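PDB 5ZB9: DNA damage response protein Rtt109, putative from Neosartorya fumigata, which probably transfers the acetyl group of acetyl-CoA to lysine side chains of histone H3, a modification linked to DNA replication, nucleosome assembly and DNA damage. Local coordinates for residues H55-S60 with F74-L79; S69-F74 with A444-W449; D95-L100 with Y146-S151. All coordinates share one frame; numbering follows the deposited sequence.

Contact 1 is the most central of the three: two strands of the main sheet joined by a ladder of backbone hydrogen bonds, with buried side chains on both faces. Contact 2 uses the beginning of the same strand 71-82, farther from the chain's centre, and is joined to helix 439-457 by one hydrogen bond, from a backbone N-H to a threonine hydroxyl. Contact 3 continues at the end of strand 86-96, the next strand of the sheet, where a phenylalanine ring from a loop makes contacts but no hydrogen bond across. Phe74 belongs to contacts 1 and 2, and the Thr97 hydroxyl bonds Ile72 O, tying contact 3 to contact 2. Partly exposed residues take part in contact 3 alone.

Contact 1 (H55-S60 with F74-L79); sequences HFLAVS and FGIEVL
His55 O receives a nearly straight hydrogen bond from Val78 N, 2.8 Å long with an angle of 167° at the hydrogen. Glu77 presses on the same oxygen: its CA approaches His55 O to 3.3 Å in a CA-H...O contact, and its CG lies 3.4 Å from that atom. Six backbone hydrogen bonds join the strands, whose directions differ by 167°, in an antiparallel ladder that ends at a classic beta bulge opposite Val59. The longest, Phe74 N to Val59 O at 3.3 Å, shares its acceptor with Ile73 N.

On one face Leu57 CB meets Ile76 CG2 at 3.9 Å, beside Val59 and Phe74; helix 111-127 covers Phe74, Ile76 and Val78. His55 sits here too, its ND1 bonded to His27. On the other face Phe56 holds CG anti to its backbone N (chi1 179°), and the ring leans over the neighbouring strand. There CD1 is 3.5 Å from Ile76 O and CZ 4.1 Å from Gly75 CA, while Glu77 CB meets the ring at its edge, 4.0 Å from CD1. Gly75 has no side chain, and the ring lies over the place one would occupy. Tyr424, Ile428 and Leu431 of helix 421-432 pack against it.

Beyond CB the extended Glu77 chain leads its carboxylate away from the ring, OE2 to Lys93 (salt bridge) and Ser92, OE1 to Tyr424. A buried acid so partnered would be expected to stay ionised. The ladder satisfies the backbone groups pointing between the two strands, while Phe56, Ala58 and Gly75 bond to the flanking strands.

Contact 2 (S69-F74 with A444-W449); sequences SEVIIF and ASTKAW
Thr446, a helix residue, does for Ile72 what a neighbouring strand would normally do: its OG1 accepts the hydrogen bond of Ile72 N, 2.9 Å away with an angle of 163°. Val71 and Ile73 bond through their backbones to strand 50-61, but Ile72 finds its partners in side chains, since its O is bonded by Thr97 OG1. Thr446 OG1 also bonds Ala442 O one helical turn back, so the hydroxyl spans helix and strand, giving its hydrogen to one and receiving from the other.

The threonine is placed by its first torsion (chi1 -65°), which sets OG1 anti to the carbonyl carbon and CG2 anti to the backbone N. The two branches therefore divide the work. While OG1 serves Ile72 and comes within 3.4 Å of Val71 CA, CG2 lies 3.4 Å from Glu70 O and 3.7 Å from Glu70 CB. Ile72 CG1 also touches Thr446 CG2, at 3.8 Å. Farther along the helix, Ile72 CD1 reaches Trp449 CE3 at 4.0 Å, the two side chains crossing at about a right angle. The indole is itself fixed by NE1 bonding to Ala427 O. Leu431 and Phe148 are further apolar neighbours of Ile72.

The axes of the short strand and helix segments stand at 92°, and the helix meets the N-terminal end of strand 71-82 through Thr446 and Trp449, just before the bulge at Ile73 and Phe74. Chemically, one shared hydroxyl satisfies a buried N-H on the side of the strand turned away from strand 50-61, and the buried Glu70 carboxylate, in salt bridges with Arg26 and Arg465, is probably ionised.

Contact 3 (D95-L100 with Y146-S151); sequences DSTGYL and YLFPGS
Phe148 carries CG anti to its carbonyl carbon (chi1 -53°), and Thr97, with OG1 between its backbone N and carbonyl carbon (chi1 54°), where OG1 bonds Ile72 O, likewise has CG2 anti to the carbonyl carbon; in these positions the methyl group and the ring meet. Thr97 CG2 stands 3.6 Å from the Phe148 ring centroid, 18° off the ring normal, a CH-pi contact over the face. It is offset toward the CG-CD2 side, with CG2 at 3.5 Å from Phe148 CG. On the opposite face lies Leu147 CB, over the ring centre, so the aromatic plane is held between a methyl and a methylene. Around the rim the neighbours are carbonyl oxygens: Phe148 CE2 comes to 3.4 Å from Asp95 O, near the ring plane, and CD2 to 3.6 Å from Ser96 O, obliquely.

The setting is the place where strand 86-96 of the mixed sheet ends. Ser96 belongs to the CoA site seen for this protein, whose Leu112 lies near it, although no CoA is bound here. The loop 146-151, between strand 133-140 and helix 162-177, brings its aromatic ring against the strand's end and then folds back in a type II beta turn from Phe148 to Ser151, with Gly150 at a positive phi.

At the end of this turn Ser151 CB rests 3.5 Å from Thr97 O, an oxygen that accepts a hydrogen bond from Asn154 ND2. Asp95 and Leu147 meet CB to CB at 3.9 Å. The Asp95 carboxylate bends back on its own chain, where OD1 takes the N-H of Ser96 at 3.0 Å from above the carboxylate plane, and the same oxygen forms a salt bridge with Lys157. Phe436 meets Phe148 edge-to-face, and Ile72 and Leu431 also touch it.

Contact 1 (H55-S60 with F74-L79)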
loop_
_atom_site.group_PDB
_atom_site.type_symbol
_atom_site.label_atom_id
_atom_site.label_comp_id
_atom_site.label_asym_id
_atom_site.label_seq_id
_atom_site.Cartn_x
_atom_site.Cartn_y
_atom_site.Cartn_z
ATOM N N HIS A 55 8.542 -3.272 -5.154
ATOM C CA HIS A 55 9.037 -4.152 -4.101
ATOM C C HIS A 55 8.152 -5.371 -3.972
ATOM O O HIS A 55 6.927 -5.255 -3.952
ATOM C CB HIS A 55 9.087 -3.441 -2.755
ATOM C CG HIS A 55 10.084 -2.334 -2.692
ATOM N ND1 HIS A 55 11.383 -2.530 -2.279
ATOM C CD2 HIS A 55 9.973 -1.016 -2.977
ATOM C CE1 HIS A 55 12.031 -1.380 -2.315
ATOM N NE2 HIS A 55 11.197 -0.444 -2.734
ATOM N N PHE A 56 8.770 -6.538 -3.862
ATOM C CA PHE A 56 8.011 -7.752 -3.625
ATOM C C PHE A 56 8.678 -8.617 -2.566
ATOM O O PHE A 56 9.868 -8.897 -2.635
ATOM C CB PHE A 56 7.843 -8.546 -4.914
ATOM C CG PHE A 56 7.093 -9.825 -4.725
ATOM C CD1 PHE A 56 5.724 -9.813 -4.525
ATOM C CD2 PHE A 56 7.756 -11.039 -4.732
ATOM C CE1 PHE A 56 5.033 -10.989 -4.339
ATOM C CE2 PHE A 56 7.069 -12.213 -4.548
ATOM C CZ PHE A 56 5.706 -12.191 -4.349
ATOM N N LEU A 57 7.898 -9.032 -1.579
ATOM C CA LEU A 57 8.398 -9.890 -0.527
ATOM C C LEU A 57 7.673 -11.218 -0.563
ATOM O O LEU A 57 6.449 -11.264 -0.420
ATOM C CB LEU A 57 8.221 -9.235 0.849
ATOM C CG LEU A 57 8.476 -10.138 2.063
ATOM C CD1 LEU A 57 9.946 -10.544 2.152
ATOM C CD2 LEU A 57 8.029 -9.465 3.358
ATOM N N ALA A 58 8.426 -12.295 -0.765
ATOM C CA ALA A 58 7.886 -13.641 -0.626
ATOM C C ALA A 58 8.384 -14.252 0.670
ATOM O O ALA A 58 9.574 -14.170 1.005
ATOM C CB ALA A 58 8.269 -14.508 -1.810
ATOM N N VAL A 59 7.466 -14.853 1.412
ATOM C CA VAL A 59 7.816 -15.457 2.680
ATOM C C VAL A 59 7.490 -16.936 2.620
ATOM O O VAL A 59 6.396 -17.324 2.221
ATOM C CB VAL A 59 7.075 -14.798 3.858
ATOM C CG1 VAL A 59 7.523 -15.414 5.178
ATOM C CG2 VAL A 59 7.311 -13.289 3.853
ATOM N N SER A 60 8.455 -17.761 3.000
ATOM C CA SER A 60 8.260 -19.198 2.952
ATOM C C SER A 60 8.663 -19.840 4.265
ATOM O O SER A 60 9.334 -19.227 5.097
ATOM C CB SER A 60 9.047 -19.815 1.791
ATOM O OG SER A 60 10.409 -19.423 1.840
ATOM N N PHE A 74 3.212 -16.602 1.834
ATOM C CA PHE A 74 2.705 -15.245 1.738
ATOM C C PHE A 74 3.482 -14.437 0.721
ATOM O O PHE A 74 4.691 -14.584 0.597
ATOM C CB PHE A 74 2.762 -14.562 3.106
ATOM C CG PHE A 74 2.070 -13.229 3.152
ATOM C CD1 PHE A 74 0.688 -13.142 3.016
ATOM C CD2 PHE A 74 2.793 -12.062 3.354
ATOM C CE1 PHE A 74 0.038 -11.909 3.064
ATOM C CE2 PHE A 74 2.154 -10.830 3.410
ATOM C CZ PHE A 74 0.773 -10.753 3.263
ATOM N N GLY A 75 2.778 -13.585 -0.010
ATOM C CA GLY A 75 3.420 -12.697 -0.956
ATOM C C GLY A 75 2.809 -11.311 -0.880
ATOM O O GLY A 75 1.583 -11.163 -0.845
ATOM N N ILE A 76 3.652 -10.287 -0.842
ATOM C CA ILE A 76 3.134 -8.929 -0.814
ATOM C C ILE A 76 3.944 -8.025 -1.730
ATOM O O ILE A 76 5.177 -7.970 -1.643
ATOM C CB ILE A 76 3.103 -8.363 0.633
ATOM C CG1 ILE A 76 2.649 -6.912 0.633
ATOM C CG2 ILE A 76 4.454 -8.519 1.337
ATOM C CD1 ILE A 76 2.356 -6.393 2.012
ATOM N N GLU A 77 3.246 -7.351 -2.644
ATOM C CA GLU A 77 3.892 -6.386 -3.521
ATOM C C GLU A 77 3.560 -4.977 -3.071
ATOM O O GLU A 77 2.410 -4.663 -2.776
ATOM C CB GLU A 77 3.478 -6.575 -4.979
ATOM C CG GLU A 77 4.208 -5.621 -5.929
ATOM C CD GLU A 77 3.827 -5.810 -7.393
ATOM O OE1 GLU A 77 4.729 -6.100 -8.212
ATOM O OE2 GLU A 77 2.634 -5.654 -7.731
ATOM N N VAL A 78 4.581 -4.133 -3.015
ATOM C CA VAL A 78 4.401 -2.746 -2.626
ATOM C C VAL A 78 5.070 -1.823 -3.630
ATOM O O VAL A 78 6.238 -2.011 -3.950
ATOM C CB VAL A 78 4.990 -2.472 -1.246
ATOM C CG1 VAL A 78 4.701 -1.050 -0.844
ATOM C CG2 VAL A 78 4.439 -3.460 -0.218
ATOM N N LEU A 79 4.329 -0.835 -4.127
ATOM C CA LEU A 79 4.883 0.143 -5.053
ATOM C C LEU A 79 5.199 1.444 -4.329
ATOM O O LEU A 79 4.339 2.005 -3.639
ATOM C CB LEU A 79 3.912 0.406 -6.200
ATOM C CG LEU A 79 3.255 -0.819 -6.841
ATOM C CD1 LEU A 79 2.225 -0.374 -7.877
ATOM C CD2 LEU A 79 4.294 -1.742 -7.463
#

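Contact 2 (S69-F74 with A444-W449)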
loop_
_atom_site.group_PDB
_atom_site.type_symbol
_atom_site.label_atom_id
_atom_site.label_comp_id
_atom_site.label_asym_id
_atom_site.label_seq_id
_atom_site.Cartn_x
_atom_site.Cartn_y
_atom_site.Cartn_z
ATOM N N SER A 69 13.454 -28.241 1.176
ATOM C CA SER A 69 12.014 -28.047 1.040
ATOM C C SER A 69 11.524 -26.732 1.649
ATOM O O SER A 69 11.521 -26.557 2.868
ATOM C CB SER A 69 11.271 -29.222 1.679
ATOM O OG SER A 69 11.598 -29.345 3.056
ATOM N N GLU A 70 11.126 -25.809 0.783
ATOM C CA GLU A 70 10.447 -24.596 1.207
ATOM C C GLU A 70 9.050 -24.564 0.611
ATOM O O GLU A 70 8.833 -25.067 -0.492
ATOM C CB GLU A 70 11.216 -23.347 0.769
ATOM C CG GLU A 70 12.502 -23.076 1.520
ATOM C CD GLU A 70 13.184 -21.806 1.037
ATOM O OE1 GLU A 70 12.468 -20.855 0.648
ATOM O OE2 GLU A 70 14.438 -21.764 1.029
ATOM N N VAL A 71 8.095 -23.974 1.325
ATOM C CA VAL A 71 6.845 -23.601 0.669
ATOM C C VAL A 71 6.479 -22.152 0.990
ATOM O O VAL A 71 6.465 -21.729 2.150
ATOM C CB VAL A 71 5.678 -24.553 1.041
ATOM C CG1 VAL A 71 5.358 -24.513 2.528
ATOM C CG2 VAL A 71 4.454 -24.229 0.206
ATOM N N ILE A 72 6.212 -21.386 -0.058
ATOM C CA ILE A 72 5.780 -20.006 0.092
ATOM C C ILE A 72 4.445 -19.934 0.827
ATOM O O ILE A 72 3.502 -20.638 0.480
ATOM C CB ILE A 72 5.655 -19.316 -1.279
ATOM C CG1 ILE A 72 7.040 -19.050 -1.864
ATOM C CG2 ILE A 72 4.877 -18.019 -1.160
ATOM C CD1 ILE A 72 6.994 -18.523 -3.275
ATOM N N ILE A 73 4.363 -19.082 1.841
ATOM C CA ILE A 73 3.115 -18.922 2.576
ATOM C C ILE A 73 2.458 -17.562 2.355
ATOM O O ILE A 73 1.276 -17.385 2.646
ATOM C CB ILE A 73 3.323 -19.111 4.084
ATOM C CG1 ILE A 73 4.297 -18.058 4.616
ATOM C CG2 ILE A 73 3.807 -20.516 4.375
ATOM C CD1 ILE A 73 4.220 -17.863 6.105
ATOM N N PHE A 74 3.212 -16.602 1.834
ATOM C CA PHE A 74 2.705 -15.245 1.738
ATOM C C PHE A 74 3.482 -14.437 0.721
ATOM O O PHE A 74 4.691 -14.584 0.597
ATOM C CB PHE A 74 2.762 -14.562 3.106
ATOM C CG PHE A 74 2.070 -13.229 3.152
ATOM C CD1 PHE A 74 0.688 -13.142 3.016
ATOM C CD2 PHE A 74 2.793 -12.062 3.354
ATOM C CE1 PHE A 74 0.038 -11.909 3.064
ATOM C CE2 PHE A 74 2.154 -10.830 3.410
ATOM C CZ PHE A 74 0.773 -10.753 3.263
ATOM N N ALA A 444 7.051 -27.530 -4.962
ATOM C CA ALA A 444 7.789 -27.556 -6.217
ATOM C C ALA A 444 7.817 -26.173 -6.858
ATOM O O ALA A 444 8.834 -25.748 -7.413
ATOM C CB ALA A 444 7.177 -28.570 -7.170
ATOM N N SER A 445 6.691 -25.474 -6.785
ATOM C CA SER A 445 6.594 -24.136 -7.350
ATOM C C SER A 445 7.544 -23.181 -6.630
ATOM O O SER A 445 8.174 -22.330 -7.257
ATOM C CB SER A 445 5.158 -23.626 -7.267
ATOM O OG SER A 445 4.297 -24.390 -8.089
ATOM N N THR A 446 7.649 -23.352 -5.312
ATOM C CA THR A 446 8.524 -22.535 -4.480
ATOM C C THR A 446 9.998 -22.694 -4.864
ATOM O O THR A 446 10.686 -21.701 -5.136
ATOM C CB THR A 446 8.349 -22.880 -2.989
ATOM O OG1 THR A 446 7.028 -22.526 -2.572
ATOM C CG2 THR A 446 9.346 -22.118 -2.141
ATOM N N LYS A 447 10.478 -23.935 -4.885
ATOM C CA LYS A 447 11.842 -24.222 -5.321
ATOM C C LYS A 447 12.120 -23.655 -6.708
ATOM O O LYS A 447 13.191 -23.109 -6.970
ATOM C CB LYS A 447 12.099 -25.727 -5.315
ATOM C CG LYS A 447 13.441 -26.126 -5.907
ATOM C CD LYS A 447 13.725 -27.592 -5.650
ATOM C CE LYS A 447 15.080 -28.002 -6.192
ATOM N NZ LYS A 447 15.417 -29.401 -5.801
ATOM N N ALA A 448 11.139 -23.773 -7.591
ATOM C CA ALA A 448 11.287 -23.296 -8.958
ATOM C C ALA A 448 11.420 -21.778 -9.019
ATOM O O ALA A 448 12.300 -21.257 -9.706
ATOM C CB ALA A 448 10.107 -23.764 -9.810
ATOM N N TRP A 449 10.546 -21.066 -8.309
ATOM C CA TRP A 449 10.591 -19.604 -8.312
ATOM C C TRP A 449 11.877 -19.086 -7.650
ATOM O O TRP A 449 12.459 -18.099 -8.098
ATOM C CB TRP A 449 9.359 -19.018 -7.613
ATOM C CG TRP A 449 9.337 -17.504 -7.628
ATOM C CD1 TRP A 449 9.014 -16.695 -8.682
ATOM C CD2 TRP A 449 9.658 -16.628 -6.541
ATOM N NE1 TRP A 449 9.119 -15.374 -8.319
ATOM C CE2 TRP A 449 9.510 -15.305 -7.009
ATOM C CE3 TRP A 449 10.055 -16.835 -5.216
ATOM C CZ2 TRP A 449 9.748 -14.193 -6.199
ATOM C CZ3 TRP A 449 10.297 -15.727 -4.413
ATOM C CH2 TRP A 449 10.142 -14.425 -4.908
#

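Contact 3 (D95-L100 with Y146-S151)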
loop_
_atom_site.group_PDB
_atom_site.type_symbol
_atom_site.label_atom_id
_atom_site.label_comp_id
_atom_site.label_asym_id
_atom_site.label_seq_id
_atom_site.Cartn_x
_atom_site.Cartn_y
_atom_site.Cartn_z
ATOM N N ASP A 95 -1.305 -11.846 -0.965
ATOM C CA ASP A 95 -2.031 -13.104 -0.946
ATOM C C ASP A 95 -1.299 -14.121 -0.097
ATOM O O ASP A 95 -0.101 -13.992 0.143
ATOM C CB ASP A 95 -2.220 -13.644 -2.366
ATOM C CG ASP A 95 -3.542 -14.390 -2.539
ATOM O OD1 ASP A 95 -4.260 -14.589 -1.531
ATOM O OD2 ASP A 95 -3.858 -14.778 -3.688
ATOM N N SER A 96 -2.029 -15.125 0.371
ATOM C CA SER A 96 -1.426 -16.251 1.069
ATOM C C SER A 96 -1.633 -17.487 0.220
ATOM O O SER A 96 -2.371 -17.447 -0.759
ATOM C CB SER A 96 -2.039 -16.445 2.447
ATOM O OG SER A 96 -3.405 -16.786 2.317
ATOM N N THR A 97 -0.984 -18.582 0.586
ATOM C CA THR A 97 -1.114 -19.808 -0.189
ATOM C C THR A 97 -1.978 -20.809 0.558
ATOM O O THR A 97 -2.622 -21.659 -0.044
ATOM C CB THR A 97 0.252 -20.428 -0.495
ATOM O OG1 THR A 97 0.975 -20.612 0.728
ATOM C CG2 THR A 97 1.042 -19.525 -1.411
ATOM N N GLY A 98 -1.988 -20.695 1.879
ATOM C CA GLY A 98 -2.781 -21.576 2.705
ATOM C C GLY A 98 -1.959 -22.686 3.322
ATOM O O GLY A 98 -2.512 -23.592 3.943
ATOM N N TYR A 99 -0.638 -22.615 3.165
ATOM C CA TYR A 99 0.243 -23.679 3.654
ATOM C C TYR A 99 0.972 -23.318 4.940
ATOM O O TYR A 99 1.846 -24.054 5.392
ATOM C CB TYR A 99 1.243 -24.071 2.561
ATOM C CG TYR A 99 0.527 -24.663 1.380
ATOM C CD1 TYR A 99 -0.033 -25.935 1.454
ATOM C CD2 TYR A 99 0.356 -23.936 0.211
ATOM C CE1 TYR A 99 -0.717 -26.478 0.383
ATOM C CE2 TYR A 99 -0.329 -24.470 -0.865
ATOM C CZ TYR A 99 -0.863 -25.743 -0.770
ATOM O OH TYR A 99 -1.545 -26.277 -1.837
ATOM N N LEU A 100 0.588 -22.198 5.541
ATOM C CA LEU A 100 1.184 -21.762 6.795
ATOM C C LEU A 100 1.003 -22.801 7.901
ATOM O O LEU A 100 1.817 -22.878 8.826
ATOM C CB LEU A 100 0.585 -20.423 7.226
ATOM C CG LEU A 100 1.023 -19.855 8.577
ATOM C CD1 LEU A 100 2.539 -19.717 8.639
ATOM C CD2 LEU A 100 0.337 -18.522 8.840
ATOM N N TYR A 146 -3.645 -11.861 -8.080
ATOM C CA TYR A 146 -2.817 -12.522 -9.087
ATOM C C TYR A 146 -2.031 -13.698 -8.517
ATOM O O TYR A 146 -2.002 -14.789 -9.089
ATOM C CB TYR A 146 -1.812 -11.534 -9.697
ATOM C CG TYR A 146 -2.400 -10.378 -10.476
ATOM C CD1 TYR A 146 -2.310 -10.338 -11.863
ATOM C CD2 TYR A 146 -3.019 -9.313 -9.827
ATOM C CE1 TYR A 146 -2.833 -9.278 -12.587
ATOM C CE2 TYR A 146 -3.546 -8.248 -10.541
ATOM C CZ TYR A 146 -3.450 -8.236 -11.920
ATOM O OH TYR A 146 -3.972 -7.183 -12.639
ATOM N N LEU A 147 -1.425 -13.449 -7.361
ATOM C CA LEU A 147 -0.207 -14.125 -6.931
ATOM C C LEU A 147 -0.165 -15.637 -7.040
ATOM O O LEU A 147 0.687 -16.169 -7.739
ATOM C CB LEU A 147 0.108 -13.728 -5.492
ATOM C CG LEU A 147 0.775 -12.361 -5.396
ATOM C CD1 LEU A 147 1.300 -12.133 -3.991
ATOM C CD2 LEU A 147 1.891 -12.240 -6.424
ATOM N N PHE A 148 -1.051 -16.334 -6.346
ATOM C CA PHE A 148 -0.884 -17.780 -6.205
ATOM C C PHE A 148 -2.064 -18.579 -6.752
ATOM O O PHE A 148 -3.002 -18.897 -6.022
ATOM C CB PHE A 148 -0.644 -18.125 -4.735
ATOM C CG PHE A 148 0.470 -17.341 -4.113
ATOM C CD1 PHE A 148 1.762 -17.438 -4.612
ATOM C CD2 PHE A 148 0.230 -16.502 -3.033
ATOM C CE1 PHE A 148 2.800 -16.718 -4.047
ATOM C CE2 PHE A 148 1.265 -15.785 -2.458
ATOM C CZ PHE A 148 2.554 -15.890 -2.972
ATOM N N PRO A 149 -2.009 -18.919 -8.046
ATOM C CA PRO A 149 -3.124 -19.622 -8.685
ATOM C C PRO A 149 -3.267 -21.057 -8.195
ATOM O O PRO A 149 -2.284 -21.780 -8.008
ATOM C CB PRO A 149 -2.754 -19.584 -10.172
ATOM C CG PRO A 149 -1.781 -18.453 -10.286
ATOM C CD PRO A 149 -0.979 -18.547 -9.028
ATOM N N GLY A 150 -4.511 -21.461 -7.981
ATOM C CA GLY A 150 -4.792 -22.806 -7.532
ATOM C C GLY A 150 -4.795 -22.909 -6.022
ATOM O O GLY A 150 -5.400 -23.826 -5.460
ATOM N N SER A 151 -4.126 -21.965 -5.361
ATOM C CA SER A 151 -4.098 -21.945 -3.905
ATOM C C SER A 151 -5.513 -21.777 -3.357
ATOM O O SER A 151 -5.784 -22.111 -2.202
ATOM C CB SER A 151 -3.186 -20.826 -3.389
ATOM O OG SER A 151 -3.673 -19.549 -3.760
#